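Local coordinates for translation initiation factor eif-2b-like protein (PDB 4ZEO) that forms the delta subunit of eIF2B, the decameric guanine nucleotide exchange factor for eIF2, and probably acts in translation initiation, at residues Val188-Tyr192 against Phe204-Val208; Leu232-Val237 against Leu253-Ile257. All coordinates share one frame; numbering follows the deposited sequence.

How the contacts relate
Contacts 1 and 2 lie in the helical part of the chain, on the same side of the chain's centre. Their centres are about 12 Å apart. Contact 1 joins helices 174-191 and 200-219, and contact 2 joins helices 224-239 and 246-277. The pairs come in series, so contact 1 is complete before contact 2 begins. They also pack on each other. I189 of contact 1 touches L253 and I257 of contact 2, and V205 touches V237. The four helices thus share one apolar interior, as expected of the N-terminal helical bundle of the eIF2B alpha/beta/delta family. They form the N-terminal domain, apart from the Rossmann-like domain whose parallel sheet begins at strand 285-289.

Contact 1 (Val188-Tyr192 against Phe204-Val208); sequences VIESY and FVPHV
Y192 and F204 form an edge-to-face aromatic pair between the end of helix 174-191 and helix 200-219, successive members of the N-terminal helical bundle. F204 turns its edge to a face of Y192. The ring planes stand at 79° and the centroids are 5.0 Å apart. F204 CD1 comes down near the rim of the Y192 ring, 3.6 Å from Y192 CD1. V208, one turn on from F204, meets the same tyrosine at its edge. There V208 CG2 lies 3.5 Å from Y192 CE1. The other methyl of V208, CG1, packs against V188 CG1 at 3.6 Å. I189 CG1 adds a contact at F204 CZ, 3.9 Å away.

Y192 is the first residue past the end of helix 174-191. Its CG is anti to the backbone N (chi1 -179°), which sends the ring across to helix 200-219. There its OH hydrogen-bonds H203 ND1. Replacing Y192 with an alanine would probably open a gap beside F204 and V208 and leave H203 without its phenol partner. The helix end is also tied to helix 246-277, where K250 NZ hydrogen-bonds the carbonyl oxygens of E190 and Y192.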
# COMPACT_ATOMS: atom_id res chain seq x y z
N VAL A 188 10.37 7.45 -18.19
CA VAL A 188 11.05 8.74 -18.19
C VAL A 188 12.56 8.56 -18.34
O VAL A 188 13.19 9.24 -19.15
CB VAL A 188 10.74 9.52 -16.89
CG1 VAL A 188 11.60 10.77 -16.78
CG2 VAL A 188 9.27 9.87 -16.82
N ILE A 189 13.12 7.60 -17.61
CA ILE A 189 14.53 7.28 -17.69
C ILE A 189 14.91 6.75 -19.07
O ILE A 189 15.93 7.16 -19.63
CB ILE A 189 14.90 6.26 -16.62
CG1 ILE A 189 14.72 6.86 -15.24
CG2 ILE A 189 16.33 5.79 -16.79
CD1 ILE A 189 14.85 5.86 -14.12
N GLU A 190 14.06 5.88 -19.64
CA GLU A 190 14.30 5.34 -20.98
C GLU A 190 14.41 6.47 -21.98
O GLU A 190 15.32 6.51 -22.80
CB GLU A 190 13.19 4.36 -21.40
CG GLU A 190 13.27 2.97 -20.77
CD GLU A 190 12.14 2.02 -21.21
OE1 GLU A 190 10.94 2.39 -21.10
OE2 GLU A 190 12.45 0.90 -21.68
N SER A 191 13.48 7.41 -21.88
CA SER A 191 13.41 8.55 -22.78
C SER A 191 14.56 9.52 -22.57
O SER A 191 14.92 10.27 -23.47
CB SER A 191 12.08 9.28 -22.59
OG SER A 191 11.02 8.57 -23.21
N TYR A 192 15.10 9.55 -21.36
CA TYR A 192 16.06 10.59 -20.99
C TYR A 192 17.33 10.62 -21.85
O TYR A 192 17.97 9.59 -22.08
CB TYR A 192 16.45 10.44 -19.53
CG TYR A 192 17.42 11.48 -19.08
CD1 TYR A 192 17.00 12.79 -18.86
CD2 TYR A 192 18.77 11.18 -18.88
CE1 TYR A 192 17.90 13.76 -18.45
CE2 TYR A 192 19.66 12.14 -18.47
CZ TYR A 192 19.22 13.43 -18.25
OH TYR A 192 20.09 14.41 -17.83
N PHE A 204 19.66 15.37 -14.26
CA PHE A 204 18.42 14.60 -14.24
C PHE A 204 17.43 14.97 -13.13
O PHE A 204 16.25 15.21 -13.39
CB PHE A 204 18.76 13.10 -14.19
CG PHE A 204 17.56 12.21 -14.16
CD1 PHE A 204 16.79 12.02 -15.30
CD2 PHE A 204 17.20 11.53 -13.00
CE1 PHE A 204 15.64 11.20 -15.27
CE2 PHE A 204 16.07 10.70 -12.96
CZ PHE A 204 15.29 10.54 -14.10
N VAL A 205 17.89 15.04 -11.89
CA VAL A 205 16.97 15.29 -10.79
C VAL A 205 16.33 16.69 -10.86
O VAL A 205 15.10 16.81 -10.88
CB VAL A 205 17.68 15.08 -9.43
CG1 VAL A 205 16.82 15.55 -8.26
CG2 VAL A 205 18.07 13.60 -9.27
N PRO A 206 17.12 17.76 -10.98
CA PRO A 206 16.38 19.02 -10.99
C PRO A 206 15.57 19.33 -12.29
O PRO A 206 14.54 19.98 -12.23
CB PRO A 206 17.48 20.06 -10.74
CG PRO A 206 18.71 19.43 -11.34
CD PRO A 206 18.59 17.98 -11.00
N HIS A 207 16.08 18.96 -13.46
CA HIS A 207 15.43 19.30 -14.73
C HIS A 207 14.39 18.32 -15.25
O HIS A 207 13.51 18.72 -16.00
CB HIS A 207 16.48 19.55 -15.80
CG HIS A 207 17.28 20.78 -15.54
ND1 HIS A 207 18.33 20.81 -14.65
CD2 HIS A 207 17.14 22.05 -15.99
CE1 HIS A 207 18.83 22.02 -14.60
NE2 HIS A 207 18.13 22.80 -15.41
N VAL A 208 14.54 17.04 -14.94
CA VAL A 208 13.62 16.03 -15.44
C VAL A 208 12.76 15.35 -14.37
O VAL A 208 11.53 15.33 -14.47
CB VAL A 208 14.39 14.95 -16.21
CG1 VAL A 208 13.45 13.84 -16.67
CG2 VAL A 208 15.14 15.58 -17.39

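Contact 2 (Leu232-Val237 against Leu253-Ile257)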
# COMPACT_ATOMS: atom_id res chain seq x y z
N LEU A 232 14.69 7.16 -2.18
CA LEU A 232 15.62 6.08 -2.57
C LEU A 232 16.18 6.26 -3.98
O LEU A 232 17.38 6.09 -4.19
CB LEU A 232 14.94 4.72 -2.45
CG LEU A 232 14.62 4.25 -1.03
CD1 LEU A 232 13.70 3.02 -1.03
CD2 LEU A 232 15.91 3.95 -0.30
N LEU A 233 15.32 6.64 -4.92
CA LEU A 233 15.76 6.87 -6.30
C LEU A 233 16.75 8.01 -6.40
O LEU A 233 17.76 7.91 -7.09
CB LEU A 233 14.55 7.16 -7.21
CG LEU A 233 14.85 7.58 -8.67
CD1 LEU A 233 15.64 6.52 -9.41
CD2 LEU A 233 13.57 7.87 -9.42
N LYS A 234 16.45 9.12 -5.72
CA LYS A 234 17.35 10.26 -5.77
C LYS A 234 18.70 9.89 -5.15
O LYS A 234 19.74 10.32 -5.65
CB LYS A 234 16.75 11.46 -5.07
CG LYS A 234 15.82 12.26 -5.94
CD LYS A 234 15.08 13.29 -5.12
CE LYS A 234 14.10 14.09 -5.96
NZ LYS A 234 13.72 15.32 -5.26
N ALA A 235 18.70 9.10 -4.08
CA ALA A 235 19.98 8.62 -3.53
C ALA A 235 20.74 7.78 -4.57
O ALA A 235 21.95 7.94 -4.71
CB ALA A 235 19.78 7.83 -2.24
N LYS A 236 20.03 6.94 -5.32
CA LYS A 236 20.63 6.13 -6.38
C LYS A 236 21.28 7.00 -7.45
O LYS A 236 22.40 6.74 -7.87
CB LYS A 236 19.59 5.22 -7.02
CG LYS A 236 19.55 3.83 -6.42
CD LYS A 236 20.85 3.03 -6.66
CE LYS A 236 21.16 2.85 -8.14
NZ LYS A 236 22.47 2.15 -8.33
N VAL A 237 20.58 8.05 -7.86
CA VAL A 237 21.15 8.98 -8.84
C VAL A 237 22.42 9.63 -8.29
O VAL A 237 23.40 9.79 -9.02
CB VAL A 237 20.14 10.07 -9.22
CG1 VAL A 237 20.80 11.14 -10.09
CG2 VAL A 237 18.91 9.46 -9.90
N LEU A 253 19.61 2.41 -13.22
CA LEU A 253 18.37 2.94 -12.66
C LEU A 253 17.19 2.02 -13.02
O LEU A 253 16.30 1.80 -12.21
CB LEU A 253 18.12 4.35 -13.18
CG LEU A 253 18.94 5.47 -12.54
CD1 LEU A 253 18.60 6.79 -13.22
CD2 LEU A 253 18.69 5.56 -11.04
N LEU A 254 17.20 1.49 -14.25
CA LEU A 254 16.13 0.61 -14.70
C LEU A 254 16.12 -0.70 -13.92
O LEU A 254 15.05 -1.21 -13.56
CB LEU A 254 16.27 0.35 -16.20
CG LEU A 254 15.95 1.57 -17.08
CD1 LEU A 254 15.80 1.18 -18.54
CD2 LEU A 254 14.68 2.26 -16.60
N GLU A 255 17.29 -1.23 -13.60
CA GLU A 255 17.33 -2.48 -12.86
C GLU A 255 17.05 -2.22 -11.38
O GLU A 255 16.53 -3.07 -10.68
CB GLU A 255 18.67 -3.16 -13.05
CG GLU A 255 18.88 -3.54 -14.51
CD GLU A 255 20.30 -3.93 -14.86
OE1 GLU A 255 21.11 -4.14 -13.93
OE2 GLU A 255 20.60 -4.02 -16.07
N TRP A 256 17.35 -1.01 -10.93
CA TRP A 256 17.03 -0.62 -9.59
C TRP A 256 15.51 -0.44 -9.37
O TRP A 256 14.97 -0.79 -8.33
CB TRP A 256 17.79 0.66 -9.26
CG TRP A 256 17.51 1.11 -7.91
CD1 TRP A 256 18.18 0.77 -6.78
CD2 TRP A 256 16.42 1.94 -7.51
NE1 TRP A 256 17.58 1.37 -5.69
CE2 TRP A 256 16.49 2.09 -6.12
CE3 TRP A 256 15.38 2.58 -8.20
CZ2 TRP A 256 15.59 2.87 -5.39
CZ3 TRP A 256 14.46 3.36 -7.48
CH2 TRP A 256 14.58 3.49 -6.08
N ILE A 257 14.83 0.13 -10.35
CA ILE A 257 13.37 0.26 -10.29
C ILE A 257 12.69 -1.10 -10.30
O ILE A 257 11.73 -1.34 -9.57
CB ILE A 257 12.87 1.13 -11.47
CG1 ILE A 257 13.22 2.58 -11.16
CG2 ILE A 257 11.37 0.97 -11.69
CD1 ILE A 257 12.68 3.57 -12.12
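W256 lies against K236, L233 and L232, and has the largest surface buried in this contact. A chi1 of -180° carries its indole across to helix 224-239. The aliphatic chain of K236 covers one face of the indole. K236 CG stands 3.3 Å from the centroid of the five-membered ring of W256 and 16° off the ring normal, a CH-pi contact. The lysine chain bends at chi2 and chi3. This bend keeps it near the pyrrole part of the ring, with K236 CD 3.5 Å from W256 CD1. The lysine therefore serves this contact through its methylenes.

The six-membered ring of W256 meets the preceding turn of helix 224-239. L232 CB sits at the ring edge, 3.5 Å from W256 CZ2. L233 CB is 3.8 Å from W256 CZ3. The backbone of this turn comes close too, with L233 N 3.4 Å from W256 CH2.

L253 makes the second centre of packing, one turn before W256. Its methyl CD2 does the touching. L253 CD2 lies 3.6 Å from L233 CD1, where the two leucine side chains cross at about a right angle. V237 CG2 borders the same methyl at 4.1 Å from L253 CD2, and K236 CB also approaches it. L233 thus touches both large residues of the facing helix.

No hydrogen bond joins the two segments, and side-chain packing holds them together. Their axes approach to 11.0 Å and run at 153° to each other. Helices 224-239 and 246-277 follow one another in the chain, so this is an antiparallel helical hairpin, part of the N-terminal helical bundle of the eIF2B alpha/beta/delta family.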